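Local coordinates for protein ebony (Drosophila melanogaster, PDB 6DYM) that probably joins beta-alanine to amines such as dopamine as a nonribosomal peptide synthetase, of which this piece is the atypical C-terminal condensation domain, at residues Lys3-Pro8 against Tyr65-Asp70; Ile18-Ala23 against Asp70-Thr75; Asn53-Arg58 against Leu77-Arg82; Met125-Lys130 against Ala138-Met143; Leu167-Ala172 against Arg205-Trp210. One frame throughout, in Å; residues are numbered along the deposited sequence.

Interaction 1: Lys3-Pro8 against Tyr65-Asp70; sequences KMEAVP and YDTNTD
Glu5 and Tyr65 form an antiparallel hydrogen-bonded pair, each serving the other with both backbone groups. Glu5 N reaches Tyr65 O at 3.0 Å, while Tyr65 N gives the straighter bond to Glu5 O, 2.8 Å long with 172° at the hydrogen. Two residues on, past the non-hydrogen-bonded pair Met4 and Asp66, Thr67 N donates to Lys3 O at 2.9 Å as the chain turns away. Asp66 suits this exit: its OD1 accepts Asn68 N at 3.0 Å, closing an Asx turn, and also takes a bond from a water. That water accepts from Lys3 N at 2.8 Å and so links the backbone of Lys3 to the carboxylate of Asp66. On the face with Glu5, Val7 holds CG1 anti to its backbone N (chi1 167°), and its CG2 meets Tyr65 CD2 obliquely at 3.6 Å; Tyr65 OH is bonded to His13 NE2. An alanine in place of Tyr65 would probably leave Val7 without its ring partner and His13 NE2 without this hydroxyl. In a sheet consistent with a GNAT-like fold, strand 62-66 lies between the outermost strand 4-8 and strand 71-80, and Met4 turns toward helix 133-153.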
# COMPACT_ATOMS: atom_id res chain seq x y z
N LYS A 3 -4.01 -18.25 13.50
CA LYS A 3 -5.36 -17.74 13.72
C LYS A 3 -5.29 -16.22 13.84
O LYS A 3 -4.50 -15.69 14.63
CB LYS A 3 -5.98 -18.34 14.98
CG LYS A 3 -6.06 -19.86 14.96
CD LYS A 3 -7.25 -20.35 14.15
CE LYS A 3 -7.66 -21.75 14.59
NZ LYS A 3 -9.05 -22.07 14.20
N MET A 4 -6.12 -15.53 13.07
CA MET A 4 -6.00 -14.08 12.91
C MET A 4 -7.33 -13.39 13.12
O MET A 4 -8.40 -13.97 12.92
CB MET A 4 -5.45 -13.72 11.53
CG MET A 4 -3.96 -13.96 11.37
SD MET A 4 -3.45 -13.89 9.65
CE MET A 4 -4.21 -15.39 9.02
N GLU A 5 -7.26 -12.12 13.51
CA GLU A 5 -8.44 -11.29 13.67
C GLU A 5 -8.13 -9.88 13.18
O GLU A 5 -7.08 -9.33 13.52
CB GLU A 5 -8.91 -11.26 15.12
CG GLU A 5 -10.08 -10.33 15.35
CD GLU A 5 -10.44 -10.22 16.82
OE1 GLU A 5 -9.70 -10.76 17.67
OE2 GLU A 5 -11.47 -9.58 17.13
N ALA A 6 -9.05 -9.31 12.41
CA ALA A 6 -8.91 -7.95 11.91
C ALA A 6 -9.58 -6.98 12.89
O ALA A 6 -10.76 -7.15 13.22
CB ALA A 6 -9.54 -7.81 10.53
N VAL A 7 -8.83 -5.98 13.33
CA VAL A 7 -9.31 -5.02 14.32
C VAL A 7 -9.18 -3.61 13.74
O VAL A 7 -8.10 -3.26 13.22
CB VAL A 7 -8.53 -5.16 15.63
CG1 VAL A 7 -8.78 -3.97 16.54
CG2 VAL A 7 -8.90 -6.46 16.32
N PRO A 8 -10.22 -2.78 13.79
CA PRO A 8 -10.09 -1.41 13.28
C PRO A 8 -8.93 -0.67 13.94
O PRO A 8 -8.61 -0.89 15.11
CB PRO A 8 -11.43 -0.76 13.63
CG PRO A 8 -12.38 -1.90 13.72
CD PRO A 8 -11.59 -3.06 14.26
N TYR A 65 -4.34 -9.18 14.22
CA TYR A 65 -3.81 -9.80 15.42
C TYR A 65 -3.60 -11.29 15.19
O TYR A 65 -4.44 -11.96 14.58
CB TYR A 65 -4.76 -9.59 16.60
CG TYR A 65 -4.62 -8.24 17.29
CD1 TYR A 65 -3.72 -8.06 18.34
CD2 TYR A 65 -5.40 -7.16 16.90
CE1 TYR A 65 -3.59 -6.83 18.97
CE2 TYR A 65 -5.28 -5.93 17.53
CZ TYR A 65 -4.37 -5.77 18.56
OH TYR A 65 -4.25 -4.55 19.19
N ASP A 66 -2.48 -11.81 15.68
CA ASP A 66 -2.34 -13.24 15.93
C ASP A 66 -3.12 -13.52 17.21
O ASP A 66 -2.68 -13.15 18.30
CB ASP A 66 -0.87 -13.63 16.06
CG ASP A 66 -0.65 -15.14 16.27
OD1 ASP A 66 -1.59 -15.86 16.66
OD2 ASP A 66 0.49 -15.60 16.04
N THR A 67 -4.29 -14.14 17.08
CA THR A 67 -5.15 -14.35 18.24
C THR A 67 -4.52 -15.28 19.26
O THR A 67 -4.87 -15.22 20.44
CB THR A 67 -6.52 -14.89 17.82
OG1 THR A 67 -6.36 -16.19 17.24
CG2 THR A 67 -7.17 -13.96 16.81
N ASN A 68 -3.57 -16.12 18.84
CA ASN A 68 -2.88 -16.99 19.80
C ASN A 68 -1.95 -16.18 20.70
O ASN A 68 -1.91 -16.42 21.92
CB ASN A 68 -2.11 -18.08 19.06
CG ASN A 68 -1.32 -18.98 19.99
OD1 ASN A 68 -0.16 -18.70 20.31
ND2 ASN A 68 -1.94 -20.06 20.44
N THR A 69 -1.22 -15.22 20.14
CA THR A 69 -0.27 -14.43 20.92
C THR A 69 -0.78 -13.04 21.28
O THR A 69 -0.12 -12.34 22.06
CB THR A 69 1.06 -14.28 20.17
OG1 THR A 69 0.92 -13.29 19.14
CG2 THR A 69 1.47 -15.60 19.54
N ASP A 70 -1.92 -12.62 20.73
CA ASP A 70 -2.49 -11.29 20.97
C ASP A 70 -1.53 -10.17 20.56
O ASP A 70 -1.51 -9.11 21.18
CB ASP A 70 -2.91 -11.12 22.44
CG ASP A 70 -4.11 -11.98 22.80
OD1 ASP A 70 -4.69 -12.61 21.90
OD2 ASP A 70 -4.46 -12.02 24.00
O HOH W 1 -2.45 -18.31 15.87

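Interaction 2: Ile18-Ala23 against Asp70-Thr75; sequences IDIIVA and DRIIGT
Ile20 lays its CD1 methyl over the backbone of strand 71-75, 3.6 Å from Gly74 N and equally close to Ile72 CG2. The contact belongs to an alpha/beta arrangement consistent with a GNAT-like (acetyltransferase) fold, in which helix 14-25 packs on one face of the central sheet; here helix and strand axes cross at -60° with a closest approach of 8.6 Å. Ile20 is buried, and its chain is extended, with CD1 anti to CA (chi2 -173°), which carries the methyl out to the strand. Ile72 meets it at about a right angle. A branched aliphatic chain suits both places, since each must fill space between a helix and a sheet without a polar partner.

The strand is irregular at this point: Ile73 and Gly74 both face Val64 in a classic beta bulge. Further back, Asp70 and Arg71 both face Asp66 in a G1 bulge, where Asp70 takes the positive phi (59°) that this turn requires. Thr75 divides its two branches. Its hydroxyl, anti to the backbone N, bonds to Phe62 O of the neighbouring strand and so finds a partner in a buried setting. The methyl faces the helix instead: Thr75 CG2 stands 4.1 Å from Ile20 CG2 and at the same distance, 4.1 Å, from Ile21 CD1.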
# COMPACT_ATOMS: atom_id res chain seq x y z
N ILE A 18 3.89 1.62 12.79
CA ILE A 18 5.11 2.20 12.23
C ILE A 18 6.20 1.14 12.12
O ILE A 18 6.88 1.02 11.09
CB ILE A 18 5.58 3.40 13.08
CG1 ILE A 18 4.77 4.65 12.72
CG2 ILE A 18 7.07 3.65 12.89
CD1 ILE A 18 4.97 5.80 13.69
N ASP A 19 6.37 0.35 13.18
CA ASP A 19 7.38 -0.71 13.17
C ASP A 19 7.14 -1.68 12.02
O ASP A 19 8.09 -2.08 11.33
CB ASP A 19 7.37 -1.45 14.50
CG ASP A 19 7.82 -0.58 15.66
OD1 ASP A 19 8.48 0.45 15.39
OD2 ASP A 19 7.51 -0.92 16.82
N ILE A 20 5.89 -2.07 11.79
CA ILE A 20 5.59 -3.01 10.72
C ILE A 20 5.89 -2.39 9.36
O ILE A 20 6.51 -3.02 8.49
CB ILE A 20 4.14 -3.51 10.82
CG1 ILE A 20 4.01 -4.53 11.95
CG2 ILE A 20 3.68 -4.12 9.49
CD1 ILE A 20 2.67 -5.19 12.03
N ILE A 21 5.47 -1.14 9.15
CA ILE A 21 5.65 -0.50 7.85
C ILE A 21 7.13 -0.24 7.58
O ILE A 21 7.63 -0.49 6.47
CB ILE A 21 4.82 0.79 7.76
CG1 ILE A 21 3.32 0.46 7.70
CG2 ILE A 21 5.24 1.62 6.56
CD1 ILE A 21 2.92 -0.37 6.50
N VAL A 22 7.85 0.27 8.58
CA VAL A 22 9.28 0.55 8.40
C VAL A 22 10.03 -0.72 8.05
O VAL A 22 10.84 -0.76 7.11
CB VAL A 22 9.85 1.23 9.65
CG1 VAL A 22 11.38 1.22 9.62
CG2 VAL A 22 9.33 2.65 9.78
N ALA A 23 9.78 -1.80 8.80
CA ALA A 23 10.44 -3.07 8.52
C ALA A 23 10.04 -3.61 7.16
O ALA A 23 10.88 -4.14 6.42
CB ALA A 23 10.12 -4.08 9.62
N ASP A 70 -1.92 -12.62 20.73
CA ASP A 70 -2.49 -11.29 20.97
C ASP A 70 -1.53 -10.17 20.56
O ASP A 70 -1.51 -9.11 21.18
CB ASP A 70 -2.91 -11.12 22.44
CG ASP A 70 -4.11 -11.98 22.80
OD1 ASP A 70 -4.69 -12.61 21.90
OD2 ASP A 70 -4.46 -12.02 24.00
N ARG A 71 -0.75 -10.37 19.50
CA ARG A 71 0.14 -9.34 18.99
C ARG A 71 -0.17 -9.04 17.52
O ARG A 71 -0.67 -9.90 16.79
CB ARG A 71 1.60 -9.74 19.14
CG ARG A 71 2.03 -9.93 20.59
CD ARG A 71 3.53 -10.10 20.72
NE ARG A 71 3.93 -10.31 22.11
CZ ARG A 71 5.07 -10.88 22.48
NH1 ARG A 71 5.93 -11.30 21.57
NH2 ARG A 71 5.34 -11.04 23.77
N ILE A 72 0.15 -7.82 17.10
CA ILE A 72 -0.13 -7.37 15.74
C ILE A 72 0.93 -7.94 14.80
O ILE A 72 2.13 -7.80 15.05
CB ILE A 72 -0.16 -5.83 15.67
CG1 ILE A 72 -1.35 -5.28 16.47
CG2 ILE A 72 -0.24 -5.37 14.22
CD1 ILE A 72 -1.43 -3.77 16.47
N ILE A 73 0.48 -8.60 13.73
CA ILE A 73 1.38 -9.19 12.75
C ILE A 73 1.22 -8.60 11.36
O ILE A 73 1.98 -8.96 10.46
CB ILE A 73 1.22 -10.73 12.68
CG1 ILE A 73 -0.19 -11.10 12.24
CG2 ILE A 73 1.56 -11.37 14.02
CD1 ILE A 73 -0.32 -12.55 11.80
N GLY A 74 0.26 -7.71 11.15
CA GLY A 74 0.07 -7.11 9.84
C GLY A 74 -0.84 -5.91 9.92
O GLY A 74 -1.54 -5.70 10.92
N THR A 75 -0.84 -5.12 8.85
CA THR A 75 -1.72 -3.96 8.83
C THR A 75 -2.04 -3.58 7.39
O THR A 75 -1.23 -3.75 6.48
CB THR A 75 -1.10 -2.77 9.58
OG1 THR A 75 -2.09 -1.74 9.73
CG2 THR A 75 0.11 -2.19 8.82

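Interaction 3: Asn53-Arg58 against Leu77-Arg82; sequences NVLVER and LNFDAR
Helix 53-58 passes across strand 77-80 at 76°, with an axis separation of 8.8 Å, so that Leu55 comes down on Leu77 and Phe79. Leu55 is the central residue. Its CG is anti to the backbone N (chi1 -166°), and its two methyls part: CD1 approaches the Phe79 ring obliquely, 3.4 Å from CZ, whereas CD2 lies 3.8 Å from Leu77 CD1. A forked side chain is well suited to filling the space against two strand residues at once. Arg58 contributes the aliphatic part of its chain to this contact, its CG lying in the plane of the Phe79 ring at the edge, 4.0 Å from CE1. Val54 CG1 closes on the same ring carbon, Phe79 CE1, from 4.1 Å. One water links the backbones, donating to Leu55 O at 2.7 Å and to Asn78 O at 2.9 Å, and so bridges two carbonyls that cannot bond to each other. In this apparently GNAT-like arrangement helix 41-58 covers the same face of the sheet as helix 14-25. Phe79 continues the packing beneath it, meeting Ile51 of the same helix and the ring of Phe123 on the adjacent antiparallel strand 119-127, which Leu77 also touches.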
# COMPACT_ATOMS: atom_id res chain seq x y z
N ASN A 53 -3.58 10.61 12.69
CA ASN A 53 -4.89 10.90 13.27
C ASN A 53 -5.99 10.78 12.22
O ASN A 53 -7.02 10.14 12.45
CB ASN A 53 -4.88 12.29 13.90
CG ASN A 53 -4.02 12.36 15.15
OD1 ASN A 53 -3.00 13.04 15.18
ND2 ASN A 53 -4.44 11.66 16.20
N VAL A 54 -5.77 11.37 11.04
CA VAL A 54 -6.74 11.25 9.95
C VAL A 54 -6.91 9.79 9.54
O VAL A 54 -8.03 9.33 9.26
CB VAL A 54 -6.29 12.11 8.75
CG1 VAL A 54 -7.27 11.97 7.59
CG2 VAL A 54 -6.15 13.56 9.18
N LEU A 55 -5.81 9.03 9.51
CA LEU A 55 -5.89 7.62 9.15
C LEU A 55 -6.82 6.85 10.08
O LEU A 55 -7.66 6.07 9.63
CB LEU A 55 -4.48 7.01 9.17
CG LEU A 55 -4.24 5.65 8.52
CD1 LEU A 55 -4.59 5.67 7.04
CD2 LEU A 55 -2.79 5.26 8.72
N VAL A 56 -6.70 7.08 11.39
CA VAL A 56 -7.55 6.39 12.35
C VAL A 56 -9.00 6.88 12.24
O VAL A 56 -9.94 6.09 12.33
CB VAL A 56 -7.00 6.56 13.77
CG1 VAL A 56 -7.99 6.02 14.80
CG2 VAL A 56 -5.66 5.86 13.91
N GLU A 57 -9.19 8.18 12.02
CA GLU A 57 -10.54 8.74 12.07
C GLU A 57 -11.38 8.35 10.85
O GLU A 57 -12.60 8.18 10.96
CB GLU A 57 -10.48 10.26 12.23
CG GLU A 57 -9.85 10.69 13.55
CD GLU A 57 -10.50 11.92 14.17
OE1 GLU A 57 -10.66 12.93 13.45
OE2 GLU A 57 -10.85 11.87 15.37
N ARG A 58 -10.75 8.19 9.68
CA ARG A 58 -11.50 7.76 8.50
C ARG A 58 -12.08 6.35 8.66
O ARG A 58 -13.05 6.02 7.96
CB ARG A 58 -10.62 7.82 7.26
CG ARG A 58 -10.15 9.22 6.92
CD ARG A 58 -11.32 10.11 6.56
NE ARG A 58 -10.86 11.42 6.11
CZ ARG A 58 -11.57 12.54 6.18
NH1 ARG A 58 -12.80 12.52 6.68
NH2 ARG A 58 -11.05 13.68 5.74
N LEU A 77 -3.57 -0.23 5.45
CA LEU A 77 -3.92 1.19 5.54
C LEU A 77 -4.64 1.61 4.26
O LEU A 77 -4.11 1.43 3.16
CB LEU A 77 -2.67 2.04 5.76
CG LEU A 77 -1.74 1.54 6.88
CD1 LEU A 77 -0.61 2.53 7.12
CD2 LEU A 77 -2.53 1.31 8.16
N ASN A 78 -5.85 2.15 4.41
CA ASN A 78 -6.71 2.47 3.29
C ASN A 78 -7.27 3.87 3.44
O ASN A 78 -7.49 4.35 4.56
CB ASN A 78 -7.87 1.49 3.18
CG ASN A 78 -7.41 0.06 3.17
OD1 ASN A 78 -6.61 -0.32 2.32
ND2 ASN A 78 -7.88 -0.74 4.12
N PHE A 79 -7.50 4.51 2.30
CA PHE A 79 -8.18 5.80 2.21
C PHE A 79 -9.20 5.75 1.08
O PHE A 79 -9.07 4.96 0.14
CB PHE A 79 -7.22 6.95 1.93
CG PHE A 79 -6.52 7.50 3.14
CD1 PHE A 79 -7.25 8.09 4.16
CD2 PHE A 79 -5.14 7.46 3.24
CE1 PHE A 79 -6.61 8.60 5.26
CE2 PHE A 79 -4.50 7.97 4.34
CZ PHE A 79 -5.23 8.55 5.35
N ASP A 80 -10.21 6.60 1.18
CA ASP A 80 -10.98 6.97 0.01
C ASP A 80 -10.04 7.66 -0.97
O ASP A 80 -9.43 8.68 -0.64
CB ASP A 80 -12.13 7.90 0.42
CG ASP A 80 -13.07 8.23 -0.74
OD1 ASP A 80 -12.64 8.22 -1.91
OD2 ASP A 80 -14.25 8.52 -0.47
N ALA A 81 -9.91 7.09 -2.18
CA ALA A 81 -8.96 7.63 -3.14
C ALA A 81 -9.22 9.10 -3.44
O ALA A 81 -8.29 9.84 -3.79
CB ALA A 81 -9.00 6.82 -4.43
N ARG A 82 -10.47 9.55 -3.31
CA ARG A 82 -10.84 10.94 -3.58
C ARG A 82 -10.96 11.78 -2.31
O ARG A 82 -11.59 12.84 -2.34
CB ARG A 82 -12.14 10.97 -4.38
CG ARG A 82 -12.10 10.14 -5.67
CD ARG A 82 -13.22 10.55 -6.62
NE ARG A 82 -13.29 9.71 -7.82
CZ ARG A 82 -12.44 9.79 -8.84
NH1 ARG A 82 -12.58 9.00 -9.90
NH2 ARG A 82 -11.44 10.66 -8.80
O HOH W 2 -8.26 4.72 7.35

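Interaction 4: Met125-Lys130 against Ala138-Met143; sequences MGTAEK and ACMHFM
Strand 125-127 and helix 138-143 run roughly antiparallel, 148° between their directions and 9.2 Å between their axes, which brings Met125 opposite Met143 and Thr127 opposite Cys139. The two methionine chains lie alongside each other, pointing opposite ways. Met143 CE lies 3.6 Å from Met125 CG, while at the other end Met125 CE reaches back to Met143 CB at 4.0 Å. Long, flexible thioether chains suit this role, as each can follow the other and fill an irregular gap between helix and sheet. Met143 CE also rests 3.6 Å from Gly126 O.

Thr127 turns its CG2, anti to the carbonyl carbon, into the helix, where the methyl meets Met143 CE at 3.7 Å and Cys139 SG at 3.8 Å. Its OG1 (chi1 58°) is hydrogen-bonded to Asn136 OD1, about one helical turn before Cys139, so the polar branch is satisfied while the methyl packs.

Strand 119-127 and helix 133-153 open a beta-alpha-beta unit that strand 158-163 completes. In coenzyme A-dependent members of the GNAT fold, the loop between the corresponding strand and helix receives the pyrophosphate of the cofactor; whether Ebony uses it similarly is open. Met143 also touches Val64 of strand 62-66, Cys139 touches Ile73 of strand 71-80, and helix 166-174 flanks the helix through Leu171.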
# COMPACT_ATOMS: atom_id res chain seq x y z
N MET A 125 0.20 -1.94 2.75
CA MET A 125 -0.02 -3.24 3.37
C MET A 125 1.34 -3.75 3.84
O MET A 125 2.32 -3.66 3.10
CB MET A 125 -0.65 -4.23 2.39
CG MET A 125 -1.63 -5.20 3.01
SD MET A 125 -2.49 -6.22 1.78
CE MET A 125 -4.14 -5.52 1.81
N GLY A 126 1.40 -4.25 5.06
CA GLY A 126 2.66 -4.73 5.61
C GLY A 126 2.43 -5.84 6.61
O GLY A 126 1.35 -5.95 7.21
N THR A 127 3.45 -6.68 6.78
CA THR A 127 3.44 -7.76 7.76
C THR A 127 4.69 -7.67 8.61
O THR A 127 5.72 -7.16 8.17
CB THR A 127 3.39 -9.14 7.10
OG1 THR A 127 4.51 -9.27 6.22
CG2 THR A 127 2.10 -9.32 6.31
N ALA A 128 4.60 -8.20 9.83
CA ALA A 128 5.71 -8.13 10.77
C ALA A 128 6.94 -8.87 10.23
O ALA A 128 6.83 -9.86 9.50
CB ALA A 128 5.30 -8.71 12.13
N GLU A 129 8.12 -8.39 10.63
CA GLU A 129 9.38 -8.89 10.10
C GLU A 129 9.61 -10.37 10.41
O GLU A 129 10.25 -11.07 9.62
CB GLU A 129 10.54 -8.06 10.65
CG GLU A 129 11.54 -7.57 9.61
CD GLU A 129 12.65 -6.73 10.21
OE1 GLU A 129 12.47 -6.19 11.33
OE2 GLU A 129 13.71 -6.60 9.56
N LYS A 130 9.13 -10.84 11.55
CA LYS A 130 9.46 -12.17 12.04
C LYS A 130 8.59 -13.27 11.46
O LYS A 130 8.77 -14.44 11.81
CB LYS A 130 9.37 -12.22 13.57
CG LYS A 130 10.42 -11.41 14.35
CD LYS A 130 10.29 -9.90 14.17
CE LYS A 130 8.86 -9.43 14.43
NZ LYS A 130 8.55 -8.15 13.73
N ALA A 138 -0.16 -16.49 4.70
CA ALA A 138 -1.46 -16.55 5.38
C ALA A 138 -1.96 -15.15 5.73
O ALA A 138 -3.14 -14.83 5.53
CB ALA A 138 -1.36 -17.42 6.63
N CYS A 139 -1.08 -14.30 6.27
CA CYS A 139 -1.50 -12.95 6.65
C CYS A 139 -1.91 -12.14 5.42
O CYS A 139 -2.92 -11.43 5.46
CB CYS A 139 -0.38 -12.25 7.42
SG CYS A 139 -0.89 -10.73 8.26
N MET A 140 -1.16 -12.25 4.32
CA MET A 140 -1.52 -11.52 3.11
C MET A 140 -2.89 -11.95 2.59
O MET A 140 -3.72 -11.11 2.24
CB MET A 140 -0.45 -11.73 2.03
CG MET A 140 0.88 -11.04 2.34
SD MET A 140 0.73 -9.25 2.45
CE MET A 140 0.81 -8.80 0.72
N HIS A 141 -3.13 -13.27 2.52
CA HIS A 141 -4.45 -13.75 2.11
C HIS A 141 -5.54 -13.20 3.03
O HIS A 141 -6.62 -12.81 2.57
CB HIS A 141 -4.49 -15.29 2.12
CG HIS A 141 -3.95 -15.93 0.87
ND1 HIS A 141 -4.57 -15.82 -0.35
CD2 HIS A 141 -2.85 -16.69 0.66
CE1 HIS A 141 -3.88 -16.48 -1.26
NE2 HIS A 141 -2.82 -17.02 -0.67
N PHE A 142 -5.26 -13.15 4.34
CA PHE A 142 -6.26 -12.68 5.30
C PHE A 142 -6.56 -11.20 5.11
O PHE A 142 -7.72 -10.79 5.10
CB PHE A 142 -5.76 -12.96 6.72
CG PHE A 142 -6.75 -12.62 7.80
CD1 PHE A 142 -7.74 -13.52 8.16
CD2 PHE A 142 -6.68 -11.41 8.46
CE1 PHE A 142 -8.65 -13.22 9.16
CE2 PHE A 142 -7.59 -11.10 9.47
CZ PHE A 142 -8.57 -12.00 9.81
N MET A 143 -5.52 -10.38 4.96
CA MET A 143 -5.74 -8.95 4.76
C MET A 143 -6.41 -8.68 3.42
O MET A 143 -7.25 -7.78 3.31
CB MET A 143 -4.42 -8.19 4.83
CG MET A 143 -3.72 -8.33 6.15
SD MET A 143 -2.44 -7.09 6.33
CE MET A 143 -1.11 -7.81 5.39

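Interaction 5: Leu167-Ala172 against Arg205-Trp210; sequences LTQQLA and RAIVHW
Helix 166-174 lies on strand 205-212 with Gln169 and Ala172 as its points of contact, the axes only 32° apart in direction. Gln169 stretches its extended chain across Ile207, with CD 3.8 Å from Ile207 CG1, and delivers its amide to the strand backbone. NE2 donates to Arg205 O at 2.9 Å, coming from well above the carbonyl plane, and also bonds to Asn163 O. OE1 accepts a water at 3.1 Å, and that water in turn accepts from Arg205 N at 2.8 Å. A carboxamide suits the place because it can donate to Arg205 O directly and, through the water, serve Arg205 N. An alanine in its place would probably leave Arg205 O and Asn163 O without this donor and open a gap over Ile207.

In this probably GNAT-like fold strand 205-212 is inserted between strands 158-163 and 178-184, and His209 meets Asn163 of the first and Thr179 of the second. Ala172 CB makes a CH-pi contact over one face of the His209 ring, 3.5 Å from the centroid, and Ile207 CG2 covers the opposite face. The ring nitrogens are bonded as well, ND1 to Asn163 ND2 and NE2 to Asp173 OD1.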
# COMPACT_ATOMS: atom_id res chain seq x y z
N LEU A 167 5.11 -10.39 -5.59
CA LEU A 167 4.16 -11.14 -4.78
C LEU A 167 2.82 -10.41 -4.68
O LEU A 167 1.76 -11.04 -4.79
CB LEU A 167 4.74 -11.38 -3.38
CG LEU A 167 3.80 -12.03 -2.35
CD1 LEU A 167 3.27 -13.37 -2.86
CD2 LEU A 167 4.52 -12.20 -1.02
N THR A 168 2.84 -9.09 -4.45
CA THR A 168 1.58 -8.36 -4.37
C THR A 168 0.90 -8.30 -5.73
O THR A 168 -0.34 -8.33 -5.80
CB THR A 168 1.80 -6.94 -3.83
OG1 THR A 168 2.78 -6.26 -4.62
CG2 THR A 168 2.25 -6.99 -2.37
N GLN A 169 1.68 -8.24 -6.81
CA GLN A 169 1.09 -8.26 -8.15
C GLN A 169 0.42 -9.59 -8.44
O GLN A 169 -0.69 -9.63 -8.99
CB GLN A 169 2.17 -7.97 -9.20
CG GLN A 169 2.72 -6.54 -9.13
CD GLN A 169 4.01 -6.37 -9.90
OE1 GLN A 169 4.57 -7.35 -10.41
NE2 GLN A 169 4.52 -5.14 -9.96
N GLN A 170 1.07 -10.70 -8.09
CA GLN A 170 0.50 -12.01 -8.37
C GLN A 170 -0.70 -12.29 -7.48
O GLN A 170 -1.70 -12.87 -7.94
CB GLN A 170 1.57 -13.09 -8.19
CG GLN A 170 1.10 -14.51 -8.48
CD GLN A 170 2.26 -15.45 -8.72
OE1 GLN A 170 3.38 -15.19 -8.28
NE2 GLN A 170 2.01 -16.55 -9.43
N LEU A 171 -0.64 -11.89 -6.21
CA LEU A 171 -1.80 -12.03 -5.34
C LEU A 171 -3.00 -11.29 -5.91
O LEU A 171 -4.12 -11.82 -5.91
CB LEU A 171 -1.47 -11.52 -3.94
CG LEU A 171 -0.67 -12.47 -3.05
CD1 LEU A 171 -0.25 -11.77 -1.77
CD2 LEU A 171 -1.49 -13.72 -2.74
N ALA A 172 -2.80 -10.06 -6.38
CA ALA A 172 -3.89 -9.30 -6.98
C ALA A 172 -4.48 -10.03 -8.18
O ALA A 172 -5.70 -10.05 -8.37
CB ALA A 172 -3.41 -7.91 -7.38
N ARG A 205 7.94 -4.29 -12.85
CA ARG A 205 6.75 -3.56 -13.26
C ARG A 205 6.13 -2.84 -12.07
O ARG A 205 6.37 -3.17 -10.91
CB ARG A 205 5.71 -4.50 -13.88
CG ARG A 205 6.32 -5.69 -14.62
CD ARG A 205 7.12 -5.23 -15.83
NE ARG A 205 6.27 -4.52 -16.79
CZ ARG A 205 6.69 -4.04 -17.95
NH1 ARG A 205 7.95 -4.20 -18.32
NH2 ARG A 205 5.85 -3.41 -18.75
N ALA A 206 5.34 -1.81 -12.39
CA ALA A 206 4.35 -1.25 -11.49
C ALA A 206 3.00 -1.51 -12.14
O ALA A 206 2.79 -1.14 -13.30
CB ALA A 206 4.56 0.25 -11.26
N ILE A 207 2.11 -2.18 -11.42
CA ILE A 207 0.85 -2.64 -11.99
C ILE A 207 -0.29 -1.97 -11.24
O ILE A 207 -0.36 -2.07 -10.01
CB ILE A 207 0.73 -4.17 -11.96
CG1 ILE A 207 1.96 -4.79 -12.64
CG2 ILE A 207 -0.55 -4.59 -12.66
CD1 ILE A 207 1.81 -6.24 -13.01
N VAL A 208 -1.16 -1.29 -11.98
CA VAL A 208 -2.33 -0.63 -11.42
C VAL A 208 -3.49 -1.62 -11.47
O VAL A 208 -3.86 -2.10 -12.55
CB VAL A 208 -2.67 0.66 -12.18
CG1 VAL A 208 -3.93 1.30 -11.62
CG2 VAL A 208 -1.51 1.63 -12.09
N HIS A 209 -4.07 -1.92 -10.31
CA HIS A 209 -5.06 -2.97 -10.15
C HIS A 209 -6.37 -2.40 -9.64
O HIS A 209 -6.39 -1.51 -8.79
CB HIS A 209 -4.56 -4.06 -9.18
CG HIS A 209 -3.68 -5.08 -9.82
ND1 HIS A 209 -2.41 -5.36 -9.37
CD2 HIS A 209 -3.90 -5.92 -10.86
CE1 HIS A 209 -1.88 -6.32 -10.10
NE2 HIS A 209 -2.77 -6.68 -11.02
N TRP A 210 -7.47 -2.96 -10.14
CA TRP A 210 -8.81 -2.48 -9.81
C TRP A 210 -9.75 -3.67 -9.72
O TRP A 210 -9.76 -4.51 -10.63
CB TRP A 210 -9.29 -1.47 -10.87
CG TRP A 210 -10.76 -1.14 -10.87
CD1 TRP A 210 -11.67 -1.48 -11.83
CD2 TRP A 210 -11.48 -0.37 -9.90
NE1 TRP A 210 -12.91 -0.99 -11.51
CE2 TRP A 210 -12.82 -0.30 -10.32
CE3 TRP A 210 -11.12 0.26 -8.70
CZ2 TRP A 210 -13.80 0.38 -9.61
CZ3 TRP A 210 -12.10 0.94 -7.99
CH2 TRP A 210 -13.42 0.99 -8.45
O HOH W 3 7.39 -6.38 -11.11

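In the fold
All five contacts reach the single mixed sheet of this domain. Interactions 1 and 2 share Asp70 and lie about 12 Å apart between centres; interaction 4 is about 9 Å from interaction 2, probably hydrogen-bonded to it through the adjoining strands 71-80 and 119-127. Interactions 2 and 3 both use strand 71-80, at centres about 18 Å apart, and along the chain interactions 1, 2 and 3 interleave. Interactions 4 and 5 then follow in series, touching where Met140 packs on Leu171. Interactions 3 and 5 lie on opposite sides of the chain's centre. From the first strand of the chain to its last, interaction 1 pairs the edge strand with its neighbour, and the other four set helices on the sheet.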